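Local coordinates for DUF2235 domain-containing protein (PDB 4O5P), which is a type VI secretion effector of Pseudomonas aeruginosa, known as Tle1, that acts as a phospholipase and probably hydrolyses membrane phospholipids through an alpha/beta-hydrolase catalytic domain, at residues T121-P124 with D125-E128; G70-G73 with T74-D78. One frame throughout, in Å; residues are numbered along the deposited sequence.

Interaction 1. Residues T121-P124 with D125-E128; sequences TVFP and DIKE
Phe-123 and Glu-128 face each other across a tight reversal of the chain and bond in both directions. Phe-123 N donates to Glu-128 O at 2.8 Å, and Glu-128 N returns a bond of 3.0 Å to Phe-123 O. That second oxygen has another donor, Ile-126 N, 3.2 Å from Phe-123 O. The two N-H groups come to it from opposite faces of the carbonyl, so a single acceptor serves both the turn and the bridge. Lys-127 N is hydrogen-bonded to Pro-124 O at 2.8 Å, and Gln-172 NE2 adds a weak second bond to that oxygen. With Lys-127 and Glu-128 both set against Phe-123, this is a G1 beta bulge, and Lys-127 takes the positive phi (57°) of its first position. Its ammonium group extends away to a salt bridge with Glu-176.

With CG anti to the backbone N and beside its own carbonyl carbon (chi1 -162°), the Phe-123 ring is carried alongside the turn that its C=O opens, against Asp-125 and Ile-126. Ile-126 crosses it at about a right angle, bringing CG1 to 3.5 Å from Phe-123 CD2, and Asp-125 CB comes as close to Phe-123 CE1. Both approach the ring obliquely. The Asp-125 carboxylate is tilted 24° from the ring plane, and its OD2 accepts from the indole NE1 of Trp-148, whose ring also meets Phe-123 edge-to-face. Glu-128 extends back along Thr-121, where its OE2 is 3.3 Å from Thr-121 O. As both are acceptors, nothing bonds there; OE1 forms a salt bridge with Arg-145 of helix 139-162, and OE2 also has a hydrogen-bond partner outside the turn. Thr-121 OG1 has its main partner in Gly-118 O.

Interaction 2. Residues G70-G73 with T74-D78; sequences GFDG and TNNND
The loop leaving strand 62-71 of the central hydrolase sheet reverses at Thr-74 and Asn-75, in a type II beta turn from Gly-73 to Asn-76. Asn-76 N closes it with a 3.0 Å bond to Gly-73 O. Asn-75, at the third position, has the positive phi (63°) expected of this turn type. Just ahead, the side chain of Asp-72 folds back to the next backbone N-H: its OD1 accepts from Gly-73 N at 2.7 Å on the anti side, with the donor tilted 27° out of the carboxylate plane.

The same carboxylate lies against the returning chain, with Asp-72 OD1 3.2 Å from Asn-76 CB and Asp-72 OD2 3.5 Å from that carbon. Both oxygens have further partners: OD1 bonds to Ser-90 OG, and OD2 to Tyr-115 OH, a hydroxyl that is also bonded to Asp-78 N. Asp-72 is thus linked through one tyrosine to the start of helix 78-81, where Asn-77 is the N-cap and its OD1 takes the N-H of Ala-80.

At the second position of the turn Thr-74 CG2 is anti to the backbone N, leaving OG1 beside that nitrogen (chi1 -51°). This OG1 is hydrogen-bonded to Ser-237 OG, on what fits the nucleophile elbow of an alpha/beta-hydrolase, and to Arg-238 NH1, which puts the turn beside the probable nucleophile.

How the interactions relate
Following the chain, interaction 2 comes first: strand 62-71 ends, its turn closes a short loop, and helix 78-81 begins. The chain then passes through helices 91-97 and 104-108 and returns to the sheet as strand 111-116, parallel to strand 62-71, before interaction 1 closes a second small loop on the way to helix 139-162. The two contacts lie in series, neither nesting nor crossing, with centres about 12 Å apart. They meet where Thr-121 CG2 packs on Asn-75 C at 3.6 Å, and Asn-77 ND2 makes a weak hydrogen bond to Thr-121 OG1. Loops following two neighbouring strands are thereby joined, one bordering Ser-237 and the other reaching helix 139-162.

Interaction 1. Residues T121-P124 with D125-E128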
ATOM      1  N   THR A 121       4.915  -9.445   5.384  1.00 18.89           N
ATOM      2  CA  THR A 121       5.712  -9.636   6.579  1.00 17.72           C
ATOM      3  C   THR A 121       4.916 -10.409   7.616  1.00 18.80           C
ATOM      4  O   THR A 121       3.677 -10.418   7.595  1.00 19.76           O
ATOM      5  CB  THR A 121       6.197  -8.304   7.175  1.00 18.89           C
ATOM      6  OG1 THR A 121       5.111  -7.642   7.828  1.00 16.76           O
ATOM      7  CG2 THR A 121       6.769  -7.407   6.081  1.00 20.47           C
ATOM      8  N   VAL A 122       5.633 -11.074   8.516  1.00 19.44           N
ATOM      9  CA  VAL A 122       5.009 -11.913   9.528  1.00 20.20           C
ATOM     10  C   VAL A 122       4.103 -11.112  10.497  1.00 21.09           C
ATOM     11  O   VAL A 122       4.463 -10.008  10.947  1.00 18.38           O
ATOM     12  CB  VAL A 122       6.096 -12.704  10.288  1.00 21.09           C
ATOM     13  CG1 VAL A 122       5.560 -13.278  11.563  1.00 20.50           C
ATOM     14  CG2 VAL A 122       6.674 -13.811   9.387  1.00 22.79           C
ATOM     15  N   PHE A 123       2.926 -11.670  10.786  1.00 19.06           N
ATOM     16  CA  PHE A 123       1.965 -11.071  11.701  1.00 21.44           C
ATOM     17  C   PHE A 123       1.328 -12.190  12.522  1.00 19.78           C
ATOM     18  O   PHE A 123       0.358 -12.815  12.076  1.00 20.66           O
ATOM     19  CB  PHE A 123       0.871 -10.331  10.926  1.00 17.29           C
ATOM     20  CG  PHE A 123       0.083  -9.342  11.763  1.00 21.40           C
ATOM     21  CD1 PHE A 123       0.397  -9.130  13.103  1.00 24.07           C
ATOM     22  CD2 PHE A 123      -0.984  -8.640  11.211  1.00 19.94           C
ATOM     23  CE1 PHE A 123      -0.327  -8.226  13.871  1.00 21.26           C
ATOM     24  CE2 PHE A 123      -1.712  -7.735  11.976  1.00 22.22           C
ATOM     25  CZ  PHE A 123      -1.384  -7.537  13.311  1.00 20.43           C
ATOM     26  N   PRO A 124       1.884 -12.453  13.713  1.00 22.91           N
ATOM     27  CA  PRO A 124       1.437 -13.576  14.557  1.00 25.61           C
ATOM     28  C   PRO A 124      -0.036 -13.461  14.932  1.00 24.09           C
ATOM     29  O   PRO A 124      -0.718 -14.478  14.965  1.00 24.73           O
ATOM     30  CB  PRO A 124       2.316 -13.448  15.804  1.00 26.89           C
ATOM     31  CG  PRO A 124       3.557 -12.726  15.320  1.00 22.31           C
ATOM     32  CD  PRO A 124       3.056 -11.757  14.277  1.00 23.60           C
ATOM     33  N   ASP A 125      -0.514 -12.238  15.161  1.00 24.91           N
ATOM     34  CA  ASP A 125      -1.889 -11.993  15.598  1.00 25.93           C
ATOM     35  C   ASP A 125      -2.951 -12.502  14.619  1.00 26.84           C
ATOM     36  O   ASP A 125      -4.099 -12.747  15.009  1.00 32.15           O
ATOM     37  CB  ASP A 125      -2.122 -10.496  15.868  1.00 24.25           C
ATOM     38  CG  ASP A 125      -1.272  -9.962  17.007  1.00 30.92           C
ATOM     39  OD1 ASP A 125      -0.140 -10.467  17.197  1.00 32.50           O
ATOM     40  OD2 ASP A 125      -1.731  -9.025  17.709  1.00 25.55           O
ATOM     41  N   ILE A 126      -2.571 -12.640  13.351  1.00 22.74           N
ATOM     42  CA  ILE A 126      -3.466 -13.175  12.325  1.00 22.46           C
ATOM     43  C   ILE A 126      -2.925 -14.506  11.781  1.00 22.03           C
ATOM     44  O   ILE A 126      -3.352 -14.992  10.727  1.00 20.86           O
ATOM     45  CB  ILE A 126      -3.678 -12.171  11.175  1.00 21.90           C
ATOM     46  CG1 ILE A 126      -2.342 -11.805  10.523  1.00 20.24           C
ATOM     47  CG2 ILE A 126      -4.418 -10.913  11.688  1.00 20.12           C
ATOM     48  CD1 ILE A 126      -2.493 -11.241   9.121  1.00 18.48           C
ATOM     49  N   LYS A 127      -1.977 -15.071  12.523  1.00 20.85           N
ATOM     50  CA  LYS A 127      -1.334 -16.354  12.197  1.00 25.14           C
ATOM     51  C   LYS A 127      -0.664 -16.395  10.826  1.00 24.08           C
ATOM     52  O   LYS A 127      -0.649 -17.435  10.164  1.00 21.17           O
ATOM     53  CB  LYS A 127      -2.308 -17.524  12.369  1.00 27.52           C
ATOM     54  CG  LYS A 127      -2.727 -17.733  13.819  1.00 30.54           C
ATOM     55  CD  LYS A 127      -3.680 -18.909  13.972  1.00 33.80           C
ATOM     56  CE  LYS A 127      -5.031 -18.580  13.398  1.00 31.49           C
ATOM     57  NZ  LYS A 127      -6.083 -19.396  14.061  1.00 44.52           N
ATOM     58  N   GLU A 128      -0.122 -15.251  10.404  1.00 22.81           N
ATOM     59  CA  GLU A 128       0.662 -15.167   9.182  1.00 20.52           C
ATOM     60  C   GLU A 128       2.096 -15.366   9.624  1.00 21.52           C
ATOM     61  O   GLU A 128       2.729 -14.433  10.128  1.00 21.72           O
ATOM     62  CB  GLU A 128       0.494 -13.790   8.545  1.00 16.68           C
ATOM     63  CG  GLU A 128       1.187 -13.615   7.191  1.00 23.81           C
ATOM     64  CD  GLU A 128       0.619 -12.435   6.423  1.00 23.54           C
ATOM     65  OE1 GLU A 128      -0.606 -12.188   6.554  1.00 19.85           O
ATOM     66  OE2 GLU A 128       1.380 -11.751   5.703  1.00 21.47           O
TER

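Interaction 2. Residues G70-G73 with T74-D78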
ATOM      1  N   GLY A  70      -2.207   2.419  12.978  1.00 12.38           N
ATOM      2  CA  GLY A  70      -1.299   2.580  11.854  1.00 18.76           C
ATOM      3  C   GLY A  70      -1.146   1.278  11.091  1.00 17.88           C
ATOM      4  O   GLY A  70      -0.744   0.265  11.669  1.00 18.67           O
ATOM      5  N   PHE A  71      -1.486   1.304   9.799  1.00 16.70           N
ATOM      6  CA  PHE A  71      -1.297   0.172   8.904  1.00 15.67           C
ATOM      7  C   PHE A  71      -0.073   0.444   8.025  1.00 16.77           C
ATOM      8  O   PHE A  71      -0.096   1.333   7.136  1.00 14.12           O
ATOM      9  CB  PHE A  71      -2.506  -0.001   7.986  1.00 16.15           C
ATOM     10  CG  PHE A  71      -3.807  -0.272   8.698  1.00 14.48           C
ATOM     11  CD1 PHE A  71      -4.164  -1.565   9.037  1.00 15.75           C
ATOM     12  CD2 PHE A  71      -4.699   0.758   8.963  1.00 16.73           C
ATOM     13  CE1 PHE A  71      -5.369  -1.832   9.661  1.00 15.95           C
ATOM     14  CE2 PHE A  71      -5.915   0.503   9.577  1.00 17.78           C
ATOM     15  CZ  PHE A  71      -6.249  -0.798   9.927  1.00 20.90           C
ATOM     16  N   ASP A  72       0.987  -0.327   8.267  1.00 18.80           N
ATOM     17  CA  ASP A  72       2.262  -0.116   7.586  1.00 16.81           C
ATOM     18  C   ASP A  72       2.210  -0.604   6.149  1.00 16.69           C
ATOM     19  O   ASP A  72       1.257  -1.288   5.739  1.00 17.63           O
ATOM     20  CB  ASP A  72       3.414  -0.800   8.324  1.00 13.82           C
ATOM     21  CG  ASP A  72       4.705  -0.006   8.235  1.00 18.30           C
ATOM     22  OD1 ASP A  72       4.839   0.826   7.298  1.00 14.83           O
ATOM     23  OD2 ASP A  72       5.594  -0.212   9.098  1.00 18.71           O
ATOM     24  N   GLY A  73       3.239  -0.255   5.381  1.00 16.92           N
ATOM     25  CA  GLY A  73       3.208  -0.496   3.955  1.00 13.80           C
ATOM     26  C   GLY A  73       3.689  -1.863   3.536  1.00 18.00           C
ATOM     27  O   GLY A  73       4.043  -2.702   4.365  1.00 16.61           O
ATOM     28  N   THR A  74       3.696  -2.067   2.227  1.00 15.91           N
ATOM     29  CA  THR A  74       4.156  -3.293   1.605  1.00 19.09           C
ATOM     30  C   THR A  74       5.574  -3.611   2.046  1.00 18.79           C
ATOM     31  O   THR A  74       6.476  -2.800   1.861  1.00 19.85           O
ATOM     32  CB  THR A  74       4.149  -3.114   0.081  1.00 18.74           C
ATOM     33  OG1 THR A  74       2.861  -2.623  -0.322  1.00 17.69           O
ATOM     34  CG2 THR A  74       4.450  -4.431  -0.616  1.00 20.20           C
ATOM     35  N   ASN A  75       5.755  -4.799   2.622  1.00 18.25           N
ATOM     36  CA  ASN A  75       7.060  -5.280   3.081  1.00 20.93           C
ATOM     37  C   ASN A  75       7.678  -4.432   4.193  1.00 21.74           C
ATOM     38  O   ASN A  75       8.880  -4.526   4.457  1.00 19.01           O
ATOM     39  CB  ASN A  75       8.054  -5.427   1.918  1.00 22.17           C
ATOM     40  CG  ASN A  75       9.163  -6.418   2.223  1.00 27.32           C
ATOM     41  OD1 ASN A  75       8.903  -7.524   2.712  1.00 31.17           O
ATOM     42  ND2 ASN A  75      10.409  -6.031   1.941  1.00 26.87           N
ATOM     43  N   ASN A  76       6.863  -3.600   4.836  1.00 18.42           N
ATOM     44  CA  ASN A  76       7.324  -2.857   6.005  1.00 18.27           C
ATOM     45  C   ASN A  76       6.910  -3.523   7.310  1.00 18.11           C
ATOM     46  O   ASN A  76       5.712  -3.741   7.559  1.00 18.69           O
ATOM     47  CB  ASN A  76       6.757  -1.440   5.993  1.00 18.48           C
ATOM     48  CG  ASN A  76       7.121  -0.682   4.753  1.00 17.65           C
ATOM     49  OD1 ASN A  76       6.312  -0.550   3.848  1.00 18.77           O
ATOM     50  ND2 ASN A  76       8.347  -0.172   4.698  1.00 19.97           N
ATOM     51  N   ASN A  77       7.885  -3.807   8.164  1.00 20.84           N
ATOM     52  CA  ASN A  77       7.610  -4.409   9.466  1.00 17.92           C
ATOM     53  C   ASN A  77       8.466  -3.707  10.510  1.00 21.57           C
ATOM     54  O   ASN A  77       9.693  -3.787  10.445  1.00 26.15           O
ATOM     55  CB  ASN A  77       7.947  -5.902   9.418  1.00 19.68           C
ATOM     56  CG  ASN A  77       7.700  -6.600  10.733  1.00 21.03           C
ATOM     57  OD1 ASN A  77       8.449  -6.415  11.691  1.00 24.81           O
ATOM     58  ND2 ASN A  77       6.656  -7.424  10.787  1.00 18.40           N
ATOM     59  N   ASP A  78       7.830  -3.024  11.464  1.00 22.80           N
ATOM     60  CA  ASP A  78       8.555  -2.173  12.406  1.00 22.30           C
ATOM     61  C   ASP A  78       9.591  -2.934  13.233  1.00 20.91           C
ATOM     62  O   ASP A  78      10.736  -2.499  13.334  1.00 24.07           O
ATOM     63  CB  ASP A  78       7.589  -1.411  13.330  1.00 21.04           C
ATOM     64  CG  ASP A  78       8.295  -0.347  14.148  1.00 22.30           C
ATOM     65  OD1 ASP A  78       9.346   0.146  13.696  1.00 26.83           O
ATOM     66  OD2 ASP A  78       7.818   0.006  15.242  1.00 22.57           O
TER